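Alpha,alpha-trehalose-phosphate synthase (UDP-forming) (Burkholderia xenovorans, PDB 5V0T) is a glycosyltransferase of family 20, in the GT-B clan, that holds uridine-5'-diphosphate and 6-O-phosphono-alpha-D-glucopyranose in its pockets. Local coordinates at residues 369-374 with 379-384; 384-389 with 395-400; 273-278 with 357-362. All blocks are in the same frame, centred on the assembly; numbering follows the deposited sequence.

Interaction 1 of 3, residues 369-374 with 379-384; sequences GYVTPL and NLVAKE. With UDP (uridine-5'-diphosphate), chain I.
Val-371 CG1 (chi1 -176°) and Asn-379 CG (chi1 -164°) both stand opposite their own backbone nitrogens, and these two torsions bring a methyl group against a carboxamide. CG1 of Val-371 lies nearly equidistant from the carbon, oxygen and nitrogen of the amide, with Asn-379 OD1 at 3.2 Å. Because the methyl cannot donate, this is close van der Waals contact. The polar work of the amide is done elsewhere: OD1 receives the Ala-382 N-H over 2.8 Å, in the carbonyl plane, which makes Asn-379 the N-cap of helix 380-388, while ND2 bonds to Asp-376. With both ends engaged, the rotation of the amide is fixed.

The second branch of the same valine carries the packing on to Val-381. Val-371 CG2 reaches Val-381 CG1 at 4.0 Å, and Val-371 CG1 also meets Ala-382 CB at 4.1 Å. Val-381 is divided between two neighbours, since its CG1 packs on the strand residue and its CG2 lies beside the ligand. Pro-373 touches the amide through CG, which comes near ND2 of Asn-379. The contact thus joins strand 368-371 to the first turn of the following helix, within a beta-alpha-beta unit of a Rossmann-like domain.

That first turn receives uridine-5'-diphosphate. Leu-380 N donates to O2A of the ligand over 2.8 Å, almost straight at 175°. Val-381 N donates to the ligand's O1A at 3.2 Å. Two amides therefore grip two oxygens on one phosphorus. One turn later the extended Glu-384 accepts both ribose hydroxyls, O3' on OE1 and O2' on OE2, and OE1 also pairs with Arg-356. The chemistry implies that the helix start, with its positive dipole end, probably stabilises the negative phosphate, while the apolar strand contact and the asparagine cap hold that turn in position.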
loop_
_atom_site.group_PDB
_atom_site.type_symbol
_atom_site.label_atom_id
_atom_site.label_comp_id
_atom_site.label_asym_id
_atom_site.label_seq_id
_atom_site.Cartn_x
_atom_site.Cartn_y
_atom_site.Cartn_z
ATOM N N GLY A 369 -11.243 12.591 6.306
ATOM C CA GLY A 369 -10.608 11.472 5.620
ATOM C C GLY A 369 -10.444 10.329 6.603
ATOM O O GLY A 369 -9.760 10.464 7.623
ATOM N N TYR A 370 -11.062 9.202 6.291
ATOM C CA TYR A 370 -11.289 8.116 7.254
ATOM C C TYR A 370 -10.469 6.908 6.775
ATOM O O TYR A 370 -10.898 6.173 5.880
ATOM C CB TYR A 370 -12.794 7.832 7.318
ATOM C CG TYR A 370 -13.333 7.001 8.461
ATOM C CD1 TYR A 370 -12.600 6.772 9.634
ATOM C CD2 TYR A 370 -14.608 6.444 8.363
ATOM C CE1 TYR A 370 -13.135 6.008 10.666
ATOM C CE2 TYR A 370 -15.141 5.695 9.371
ATOM C CZ TYR A 370 -14.409 5.470 10.518
ATOM O OH TYR A 370 -14.969 4.698 11.505
ATOM N N VAL A 371 -9.296 6.717 7.379
ATOM C CA VAL A 371 -8.277 5.771 6.923
ATOM C C VAL A 371 -7.860 4.921 8.123
ATOM O O VAL A 371 -6.975 5.316 8.887
ATOM C CB VAL A 371 -7.070 6.500 6.311
ATOM C CG1 VAL A 371 -6.054 5.508 5.737
ATOM C CG2 VAL A 371 -7.527 7.533 5.230
ATOM N N THR A 372 -8.469 3.743 8.295
ATOM C CA THR A 372 -8.276 2.970 9.531
ATOM C C THR A 372 -7.883 1.510 9.291
ATOM O O THR A 372 -8.440 0.600 9.907
ATOM C CB THR A 372 -9.526 3.042 10.408
ATOM O OG1 THR A 372 -10.607 2.354 9.774
ATOM C CG2 THR A 372 -9.941 4.479 10.652
ATOM N N PRO A 373 -6.862 1.253 8.470
ATOM C CA PRO A 373 -6.478 -0.142 8.210
ATOM C C PRO A 373 -6.021 -0.838 9.485
ATOM O O PRO A 373 -5.416 -0.231 10.377
ATOM C CB PRO A 373 -5.331 -0.015 7.195
ATOM C CG PRO A 373 -4.746 1.332 7.479
ATOM C CD PRO A 373 -5.904 2.208 7.883
ATOM N N LEU A 374 -6.325 -2.138 9.567
ATOM C CA LEU A 374 -5.821 -2.949 10.677
ATOM C C LEU A 374 -4.300 -3.044 10.643
ATOM O O LEU A 374 -3.641 -3.044 11.692
ATOM C CB LEU A 374 -6.446 -4.346 10.633
ATOM C CG LEU A 374 -7.976 -4.288 10.805
ATOM C CD1 LEU A 374 -8.649 -5.622 10.503
ATOM C CD2 LEU A 374 -8.343 -3.825 12.216
ATOM N N ASN A 379 0.094 3.378 3.412
ATOM C CA ASN A 379 -1.219 3.917 3.069
ATOM C C ASN A 379 -1.058 5.266 2.359
ATOM O O ASN A 379 -0.958 6.327 2.993
ATOM C CB ASN A 379 -2.171 4.039 4.273
ATOM C CG ASN A 379 -3.615 4.225 3.830
ATOM O OD1 ASN A 379 -3.968 5.268 3.295
ATOM N ND2 ASN A 379 -4.448 3.219 4.036
ATOM N N LEU A 380 -1.017 5.219 1.024
ATOM C CA LEU A 380 -0.889 6.449 0.252
ATOM C C LEU A 380 -2.166 7.285 0.303
ATOM O O LEU A 380 -2.098 8.515 0.203
ATOM C CB LEU A 380 -0.534 6.122 -1.199
ATOM C CG LEU A 380 0.853 5.542 -1.480
ATOM C CD1 LEU A 380 1.053 5.457 -2.985
ATOM C CD2 LEU A 380 1.944 6.374 -0.852
ATOM N N VAL A 381 -3.325 6.645 0.473
ATOM C CA VAL A 381 -4.580 7.388 0.509
ATOM C C VAL A 381 -4.554 8.415 1.633
ATOM O O VAL A 381 -5.028 9.541 1.472
ATOM C CB VAL A 381 -5.775 6.424 0.634
ATOM C CG1 VAL A 381 -7.009 7.133 1.270
ATOM C CG2 VAL A 381 -6.131 5.823 -0.752
ATOM N N ALA A 382 -3.978 8.056 2.778
ATOM C CA ALA A 382 -3.870 9.024 3.871
ATOM C C ALA A 382 -3.063 10.248 3.445
ATOM O O ALA A 382 -3.436 11.389 3.753
ATOM C CB ALA A 382 -3.232 8.368 5.103
ATOM N N LYS A 383 -1.931 10.027 2.757
ATOM C CA LYS A 383 -1.091 11.141 2.336
ATOM C C LYS A 383 -1.766 11.947 1.233
ATOM O O LYS A 383 -1.657 13.180 1.201
ATOM C CB LYS A 383 0.281 10.632 1.884
ATOM C CG LYS A 383 1.051 9.955 3.027
ATOM C CD LYS A 383 2.500 9.659 2.660
ATOM C CE LYS A 383 3.276 9.163 3.878
ATOM N NZ LYS A 383 4.717 8.967 3.540
ATOM N N GLU A 384 -2.480 11.261 0.334
ATOM C CA GLU A 384 -3.238 11.930 -0.719
ATOM C C GLU A 384 -4.395 12.750 -0.155
ATOM O O GLU A 384 -4.659 13.862 -0.636
ATOM C CB GLU A 384 -3.751 10.891 -1.723
ATOM C CG GLU A 384 -2.622 10.205 -2.524
ATOM C CD GLU A 384 -3.100 8.986 -3.320
ATOM O OE1 GLU A 384 -2.269 8.366 -4.009
ATOM O OE2 GLU A 384 -4.298 8.641 -3.255
HETATM N N1 UDP I . -6.596 4.295 -5.986
HETATM C C2 UDP I . -7.017 4.611 -7.268
HETATM N N3 UDP I . -8.318 4.303 -7.545
HETATM C C4 UDP I . -9.231 3.726 -6.690
HETATM C C5 UDP I . -8.725 3.432 -5.375
HETATM C C6 UDP I . -7.454 3.731 -5.069
HETATM O O2 UDP I . -6.285 5.115 -8.102
HETATM O O4 UDP I . -10.381 3.512 -7.090
HETATM C "C1'" UDP I . -5.209 4.615 -5.634
HETATM C "C2'" UDP I . -5.086 5.616 -4.487
HETATM O "O2'" UDP I . -5.176 6.937 -4.991
HETATM C "C3'" UDP I . -3.694 5.273 -3.952
HETATM C "C4'" UDP I . -3.621 3.755 -4.156
HETATM O "O4'" UDP I . -4.583 3.436 -5.184
HETATM O "O3'" UDP I . -2.648 5.901 -4.688
HETATM C "C5'" UDP I . -3.895 2.924 -2.931
HETATM O "O5'" UDP I . -2.668 2.853 -2.179
HETATM P PA UDP I . -2.674 2.616 -0.614
HETATM O O1A UDP I . -3.679 3.518 0.072
HETATM O O2A UDP I . -1.268 2.744 -0.155
HETATM O O3A UDP I . -3.197 1.139 -0.414
HETATM P PB UDP I . -2.996 -0.238 -1.173
HETATM O O1B UDP I . -1.570 -0.147 -1.724
HETATM O O2B UDP I . -3.043 -1.268 -0.024
HETATM O O3B UDP I . -4.033 -0.449 -2.212
#

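Interaction 2 of 3, residues 384-389 with 395-400; sequences EYVSAQ and GVLVLS. With UDP (uridine-5'-diphosphate), chain I.
Helix 384-388 runs antiparallel to strand 396-400, at 172° with axes 8.8 Å apart, and places Val-386 over Leu-397 and Gln-389 beside Gly-395. This is the returning half of a beta-alpha-beta crossover in the Rossmann-like domain. Leu-397 sends one methyl to each of two helix residues: CD2 meets Val-386 CG2 at 3.7 Å, the side chains crossing at about a right angle, and CD1 touches Tyr-385 CD2 at 4.2 Å as the ring slides past in the opposite direction. Further along the ring, Gly-395 C lies at its edge. Tyr-385 OH comes within 3.2 Å of Gly-395 CA; its hydrogen bond is to Ala-366 O, and the angle to Val-396 N is too poor for another.

Gln-389 closes the far end. A bend at chi2 (-51°) folds its amide back over the tyrosine, so that NE2 sits 3.3 Å above one face, toward the rim. Gln-389 NE2 bonds to Tyr-385 O at 3.0 Å and also to Phe-363 O. On its other side the amide accepts from the backbone: Gly-395 N reaches Gln-389 OE1 at 2.7 Å, approaching from 39° out of the carbonyl plane.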
loop_
_atom_site.group_PDB
_atom_site.type_symbol
_atom_site.label_atom_id
_atom_site.label_comp_id
_atom_site.label_asym_id
_atom_site.label_seq_id
_atom_site.Cartn_x
_atom_site.Cartn_y
_atom_site.Cartn_z
ATOM N N GLU A 384 -2.480 11.261 0.334
ATOM C CA GLU A 384 -3.238 11.930 -0.719
ATOM C C GLU A 384 -4.395 12.750 -0.155
ATOM O O GLU A 384 -4.659 13.862 -0.636
ATOM C CB GLU A 384 -3.751 10.891 -1.723
ATOM C CG GLU A 384 -2.622 10.205 -2.524
ATOM C CD GLU A 384 -3.100 8.986 -3.320
ATOM O OE1 GLU A 384 -2.269 8.366 -4.009
ATOM O OE2 GLU A 384 -4.298 8.641 -3.255
ATOM N N TYR A 385 -5.123 12.211 0.831
ATOM C CA TYR A 385 -6.217 12.973 1.432
ATOM C C TYR A 385 -5.707 14.295 2.001
ATOM O O TYR A 385 -6.274 15.361 1.738
ATOM C CB TYR A 385 -6.938 12.164 2.528
ATOM C CG TYR A 385 -7.927 13.026 3.271
ATOM C CD1 TYR A 385 -9.195 13.262 2.750
ATOM C CD2 TYR A 385 -7.571 13.669 4.463
ATOM C CE1 TYR A 385 -10.102 14.116 3.401
ATOM C CE2 TYR A 385 -8.469 14.528 5.114
ATOM C CZ TYR A 385 -9.732 14.731 4.582
ATOM O OH TYR A 385 -10.625 15.564 5.224
ATOM N N VAL A 386 -4.623 14.247 2.773
ATOM C CA VAL A 386 -4.094 15.476 3.349
ATOM C C VAL A 386 -3.646 16.432 2.248
ATOM O O VAL A 386 -3.923 17.638 2.301
ATOM C CB VAL A 386 -2.944 15.152 4.317
ATOM C CG1 VAL A 386 -2.215 16.430 4.698
ATOM C CG2 VAL A 386 -3.478 14.419 5.556
ATOM N N SER A 387 -2.940 15.907 1.243
ATOM C CA SER A 387 -2.402 16.732 0.161
ATOM C C SER A 387 -3.499 17.429 -0.637
ATOM O O SER A 387 -3.274 18.515 -1.174
ATOM C CB SER A 387 -1.564 15.865 -0.784
ATOM O OG SER A 387 -0.410 15.349 -0.144
ATOM N N ALA A 388 -4.678 16.810 -0.745
ATOM C CA ALA A 388 -5.745 17.373 -1.567
ATOM C C ALA A 388 -6.418 18.582 -0.924
ATOM O O ALA A 388 -7.110 19.333 -1.625
ATOM C CB ALA A 388 -6.801 16.293 -1.851
ATOM N N GLN A 389 -6.245 18.779 0.386
ATOM C CA GLN A 389 -7.064 19.734 1.119
ATOM C C GLN A 389 -6.806 21.168 0.674
ATOM O O GLN A 389 -5.699 21.541 0.272
ATOM C CB GLN A 389 -6.821 19.616 2.630
ATOM C CG GLN A 389 -7.286 18.279 3.200
ATOM C CD GLN A 389 -8.709 17.965 2.781
ATOM O OE1 GLN A 389 -9.641 18.707 3.114
ATOM N NE2 GLN A 389 -8.883 16.883 2.015
ATOM N N GLY A 395 -9.935 19.593 5.658
ATOM C CA GLY A 395 -10.539 18.532 6.438
ATOM C C GLY A 395 -9.553 17.901 7.414
ATOM O O GLY A 395 -8.395 18.309 7.539
ATOM N N VAL A 396 -10.035 16.875 8.121
ATOM C CA VAL A 396 -9.286 16.215 9.185
ATOM C C VAL A 396 -9.057 14.758 8.804
ATOM O O VAL A 396 -9.983 14.070 8.361
ATOM C CB VAL A 396 -10.024 16.302 10.538
ATOM C CG1 VAL A 396 -9.282 15.517 11.606
ATOM C CG2 VAL A 396 -10.204 17.760 10.976
ATOM N N LEU A 397 -7.832 14.279 9.012
ATOM C CA LEU A 397 -7.490 12.880 8.780
ATOM C C LEU A 397 -7.641 12.087 10.074
ATOM O O LEU A 397 -7.020 12.419 11.091
ATOM C CB LEU A 397 -6.061 12.753 8.255
ATOM C CG LEU A 397 -5.515 11.328 8.043
ATOM C CD1 LEU A 397 -6.294 10.596 6.944
ATOM C CD2 LEU A 397 -4.027 11.391 7.687
ATOM N N VAL A 398 -8.471 11.048 10.033
ATOM C CA VAL A 398 -8.582 10.053 11.095
ATOM C C VAL A 398 -7.796 8.831 10.621
ATOM O O VAL A 398 -8.086 8.277 9.551
ATOM C CB VAL A 398 -10.056 9.717 11.390
ATOM C CG1 VAL A 398 -10.209 8.516 12.401
ATOM C CG2 VAL A 398 -10.801 10.978 11.909
ATOM N N LEU A 399 -6.780 8.427 11.388
ATOM C CA LEU A 399 -5.758 7.520 10.861
ATOM C C LEU A 399 -5.419 6.406 11.846
ATOM O O LEU A 399 -5.096 6.668 13.011
ATOM C CB LEU A 399 -4.488 8.306 10.508
ATOM C CG LEU A 399 -3.335 7.468 9.953
ATOM C CD1 LEU A 399 -3.701 6.931 8.569
ATOM C CD2 LEU A 399 -2.045 8.287 9.901
ATOM N N SER A 400 -5.455 5.166 11.368
ATOM C CA SER A 400 -5.047 4.030 12.190
ATOM C C SER A 400 -3.582 4.130 12.608
ATOM O O SER A 400 -2.701 4.358 11.773
ATOM C CB SER A 400 -5.244 2.733 11.419
ATOM O OG SER A 400 -4.681 1.667 12.150
HETATM N N1 UDP I . -6.596 4.295 -5.986
HETATM C C2 UDP I . -7.017 4.611 -7.268
HETATM N N3 UDP I . -8.318 4.303 -7.545
HETATM C C4 UDP I . -9.231 3.726 -6.690
HETATM C C5 UDP I . -8.725 3.432 -5.375
HETATM C C6 UDP I . -7.454 3.731 -5.069
HETATM O O2 UDP I . -6.285 5.115 -8.102
HETATM O O4 UDP I . -10.381 3.512 -7.090
HETATM C "C1'" UDP I . -5.209 4.615 -5.634
HETATM C "C2'" UDP I . -5.086 5.616 -4.487
HETATM O "O2'" UDP I . -5.176 6.937 -4.991
HETATM C "C3'" UDP I . -3.694 5.273 -3.952
HETATM C "C4'" UDP I . -3.621 3.755 -4.156
HETATM O "O4'" UDP I . -4.583 3.436 -5.184
HETATM O "O3'" UDP I . -2.648 5.901 -4.688
HETATM C "C5'" UDP I . -3.895 2.924 -2.931
HETATM O "O5'" UDP I . -2.668 2.853 -2.179
HETATM P PA UDP I . -2.674 2.616 -0.614
HETATM O O1A UDP I . -3.679 3.518 0.072
HETATM O O2A UDP I . -1.268 2.744 -0.155
HETATM O O3A UDP I . -3.197 1.139 -0.414
HETATM P PB UDP I . -2.996 -0.238 -1.173
HETATM O O1B UDP I . -1.570 -0.147 -1.724
HETATM O O2B UDP I . -3.043 -1.268 -0.024
HETATM O O3B UDP I . -4.033 -0.449 -2.212
#

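Interaction 3 of 3, residues 273-278 with 357-362; sequences MSVDRL and SVLAAL. With UDP (uridine-5'-diphosphate), chain I; G6P (6-O-phosphono-alpha-D-glucopyranose), chain J.
Met-273 and Val-275, two residues apart on one strand, supply the projections that meet helix 357-362, where Leu-359 and Leu-362, three residues apart, present the matching ridge. Strand and helix run in nearly opposite directions (158°), with axes 10.5 Å apart, a separation bridged mainly by side chains.

The methionine is the longest bump. Its chain is fully extended from a chi1 of -179°, so SD and CE are carried straight out to the helix. There Met-273 CE settles against both leucines, 3.5 Å from Leu-362 CB, with the Leu-359 carbonyl oxygen and CD2 completing the rim of the hollow. The side chain of Leu-362 crosses that of Met-273 at about a right angle. Val-275 is blunter and meets Leu-359 tip to tip: CG1 abuts CD1 at 3.7 Å, and CG2 faces CD2.

The valine-leucine pair also forms a wall for the base of uridine-5'-diphosphate. Val-275 CG1 lies 3.4 Å from C5 and Leu-359 CD1 3.5 Å from N3, both on the same side of the uracil plane. Beyond the strand, Arg-277 bends at chi3 (-55°) and turns the edge of its guanidinium to the beta phosphate, NE donating to O3B at 2.7 Å and NH2 to O2B at 2.9 Å. O5 of 6-O-phosphono-alpha-D-glucopyranose sits 3.4 Å above one face of that group, so one arginine borders both ligands, while its NH1 is held by Asp-279 and Thr-314.

In the parallel sheet, strand 270-275 is hydrogen-bonded between strands 305-310 and 368-371, with helix 356-363 packed on one side. Leu-359 also touches Ile-310 of the first neighbour, and helix 257-266 meets Leu-362 through Val-259 and Met-262.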
loop_
_atom_site.group_PDB
_atom_site.type_symbol
_atom_site.label_atom_id
_atom_site.label_comp_id
_atom_site.label_asym_id
_atom_site.label_seq_id
_atom_site.Cartn_x
_atom_site.Cartn_y
_atom_site.Cartn_z
ATOM N N MET A 273 -15.128 10.502 4.068
ATOM C CA MET A 273 -14.740 9.785 2.860
ATOM C C MET A 273 -13.642 8.765 3.137
ATOM O O MET A 273 -12.677 9.047 3.849
ATOM C CB MET A 273 -14.281 10.761 1.772
ATOM C CG MET A 273 -13.884 10.062 0.450
ATOM S SD MET A 273 -13.709 11.302 -0.826
ATOM C CE MET A 273 -13.144 10.272 -2.199
ATOM N N SER A 274 -13.792 7.580 2.551
ATOM C CA SER A 274 -12.785 6.530 2.580
ATOM C C SER A 274 -12.591 5.978 1.173
ATOM O O SER A 274 -13.536 5.918 0.377
ATOM C CB SER A 274 -13.191 5.374 3.515
ATOM O OG SER A 274 -13.235 5.771 4.886
ATOM N N VAL A 275 -11.361 5.548 0.887
ATOM C CA VAL A 275 -11.002 4.903 -0.378
ATOM C C VAL A 275 -10.052 3.764 -0.046
ATOM O O VAL A 275 -8.947 4.014 0.445
ATOM C CB VAL A 275 -10.310 5.858 -1.365
ATOM C CG1 VAL A 275 -9.953 5.095 -2.627
ATOM C CG2 VAL A 275 -11.181 7.075 -1.691
ATOM N N ASP A 276 -10.469 2.523 -0.318
ATOM C CA ASP A 276 -9.705 1.332 0.058
ATOM C C ASP A 276 -10.014 0.212 -0.916
ATOM O O ASP A 276 -11.188 -0.090 -1.119
ATOM C CB ASP A 276 -10.080 0.811 1.461
ATOM C CG ASP A 276 -9.991 1.856 2.545
ATOM O OD1 ASP A 276 -10.859 2.756 2.586
ATOM O OD2 ASP A 276 -9.075 1.741 3.397
ATOM N N ARG A 277 -8.993 -0.460 -1.462
ATOM C CA ARG A 277 -9.254 -1.802 -1.983
ATOM C C ARG A 277 -10.038 -2.574 -0.923
ATOM O O ARG A 277 -9.795 -2.414 0.277
ATOM C CB ARG A 277 -7.945 -2.527 -2.320
ATOM C CG ARG A 277 -7.184 -1.998 -3.551
ATOM C CD ARG A 277 -5.908 -2.859 -3.820
ATOM N NE ARG A 277 -5.081 -2.902 -2.620
ATOM C CZ ARG A 277 -5.028 -3.924 -1.768
ATOM N NH1 ARG A 277 -5.710 -5.041 -1.999
ATOM N NH2 ARG A 277 -4.280 -3.821 -0.683
ATOM N N LEU A 278 -11.024 -3.370 -1.346
ATOM C CA LEU A 278 -11.829 -4.108 -0.367
ATOM C C LEU A 278 -11.028 -5.334 0.089
ATOM O O LEU A 278 -11.299 -6.490 -0.252
ATOM C CB LEU A 278 -13.208 -4.464 -0.921
ATOM C CG LEU A 278 -14.333 -4.518 0.135
ATOM C CD1 LEU A 278 -15.716 -4.731 -0.492
ATOM C CD2 LEU A 278 -14.077 -5.647 1.170
ATOM N N SER A 357 -7.342 11.094 -10.241
ATOM C CA SER A 357 -7.638 12.518 -10.349
ATOM C C SER A 357 -9.030 12.854 -9.811
ATOM O O SER A 357 -9.243 13.941 -9.260
ATOM C CB SER A 357 -7.521 12.958 -11.803
ATOM O OG SER A 357 -8.497 12.288 -12.580
ATOM N N VAL A 358 -10.000 11.955 -9.995
ATOM C CA VAL A 358 -11.329 12.189 -9.430
ATOM C C VAL A 358 -11.290 12.041 -7.907
ATOM O O VAL A 358 -11.901 12.833 -7.174
ATOM C CB VAL A 358 -12.363 11.242 -10.077
ATOM C CG1 VAL A 358 -13.733 11.323 -9.362
ATOM C CG2 VAL A 358 -12.512 11.548 -11.564
ATOM N N LEU A 359 -10.564 11.034 -7.404
ATOM C CA LEU A 359 -10.483 10.846 -5.955
ATOM C C LEU A 359 -9.861 12.063 -5.273
ATOM O O LEU A 359 -10.298 12.472 -4.191
ATOM C CB LEU A 359 -9.670 9.592 -5.621
ATOM C CG LEU A 359 -10.240 8.231 -6.033
ATOM C CD1 LEU A 359 -9.257 7.132 -5.681
ATOM C CD2 LEU A 359 -11.601 7.982 -5.389
ATOM N N ALA A 360 -8.824 12.637 -5.883
ATOM C CA ALA A 360 -8.197 13.827 -5.322
ATOM C C ALA A 360 -9.187 14.980 -5.240
ATOM O O ALA A 360 -9.247 15.680 -4.225
ATOM C CB ALA A 360 -6.976 14.220 -6.159
ATOM N N ALA A 361 -9.960 15.207 -6.310
ATOM C CA ALA A 361 -10.957 16.273 -6.295
ATOM C C ALA A 361 -11.983 16.051 -5.194
ATOM O O ALA A 361 -12.368 16.999 -4.504
ATOM C CB ALA A 361 -11.651 16.378 -7.659
ATOM N N LEU A 362 -12.416 14.796 -4.997
ATOM C CA LEU A 362 -13.405 14.486 -3.963
ATOM C C LEU A 362 -12.810 14.592 -2.563
ATOM O O LEU A 362 -13.479 15.065 -1.635
ATOM C CB LEU A 362 -13.980 13.083 -4.187
ATOM C CG LEU A 362 -14.827 12.931 -5.459
ATOM C CD1 LEU A 362 -15.190 11.480 -5.688
ATOM C CD2 LEU A 362 -16.078 13.780 -5.356
HETATM N N1 UDP I . -6.596 4.295 -5.986
HETATM C C2 UDP I . -7.017 4.611 -7.268
HETATM N N3 UDP I . -8.318 4.303 -7.545
HETATM C C4 UDP I . -9.231 3.726 -6.690
HETATM C C5 UDP I . -8.725 3.432 -5.375
HETATM C C6 UDP I . -7.454 3.731 -5.069
HETATM O O2 UDP I . -6.285 5.115 -8.102
HETATM O O4 UDP I . -10.381 3.512 -7.090
HETATM C "C1'" UDP I . -5.209 4.615 -5.634
HETATM C "C2'" UDP I . -5.086 5.616 -4.487
HETATM O "O2'" UDP I . -5.176 6.937 -4.991
HETATM C "C3'" UDP I . -3.694 5.273 -3.952
HETATM C "C4'" UDP I . -3.621 3.755 -4.156
HETATM O "O4'" UDP I . -4.583 3.436 -5.184
HETATM O "O3'" UDP I . -2.648 5.901 -4.688
HETATM C "C5'" UDP I . -3.895 2.924 -2.931
HETATM O "O5'" UDP I . -2.668 2.853 -2.179
HETATM P PA UDP I . -2.674 2.616 -0.614
HETATM O O1A UDP I . -3.679 3.518 0.072
HETATM O O2A UDP I . -1.268 2.744 -0.155
HETATM O O3A UDP I . -3.197 1.139 -0.414
HETATM P PB UDP I . -2.996 -0.238 -1.173
HETATM O O1B UDP I . -1.570 -0.147 -1.724
HETATM O O2B UDP I . -3.043 -1.268 -0.024
HETATM O O3B UDP I . -4.033 -0.449 -2.212
HETATM C C1 G6P J . -0.528 -3.436 -2.394
HETATM C C2 G6P J . 0.724 -4.262 -2.638
HETATM C C3 G6P J . 1.150 -4.166 -4.105
HETATM C C4 G6P J . -0.027 -4.572 -4.996
HETATM C C5 G6P J . -1.245 -3.712 -4.658
HETATM C C6 G6P J . -2.422 -4.067 -5.569
HETATM O O1 G6P J . -0.196 -2.083 -2.680
HETATM O O2 G6P J . 1.773 -3.813 -1.760
HETATM O O3 G6P J . 2.247 -5.074 -4.305
HETATM O O4 G6P J . 0.316 -4.369 -6.382
HETATM O O5 G6P J . -1.583 -3.866 -3.270
HETATM O O6 G6P J . -2.707 -5.474 -5.476
HETATM P P G6P J . -2.680 -6.379 -6.808
HETATM O O1P G6P J . -3.904 -5.998 -7.601
HETATM O O2P G6P J . -2.670 -7.790 -6.289
HETATM O O3P G6P J . -1.402 -5.991 -7.516
#

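All three contacts belong to one six-stranded parallel sheet of the GT-B fold, in which strands 270-275, 368-371 and 396-400 lie side by side in that order. Along the chain interaction 3 closes first, then interaction 1, then interaction 2. Interactions 1 and 2 use successive parts of helix 380-388, share Glu-384 and have centres about 7 Å apart; the centre of interaction 3 lies about 10 Å from that of interaction 1 and 11 Å from that of interaction 2. Backbone bonding from Tyr-370 to Met-273 and from Gly-369 to Val-398 connects them. Each includes a residue touching uridine-5'-diphosphate, so these strand ends, the loop after strand 270-275 and the helices packed on them supply part of that pocket.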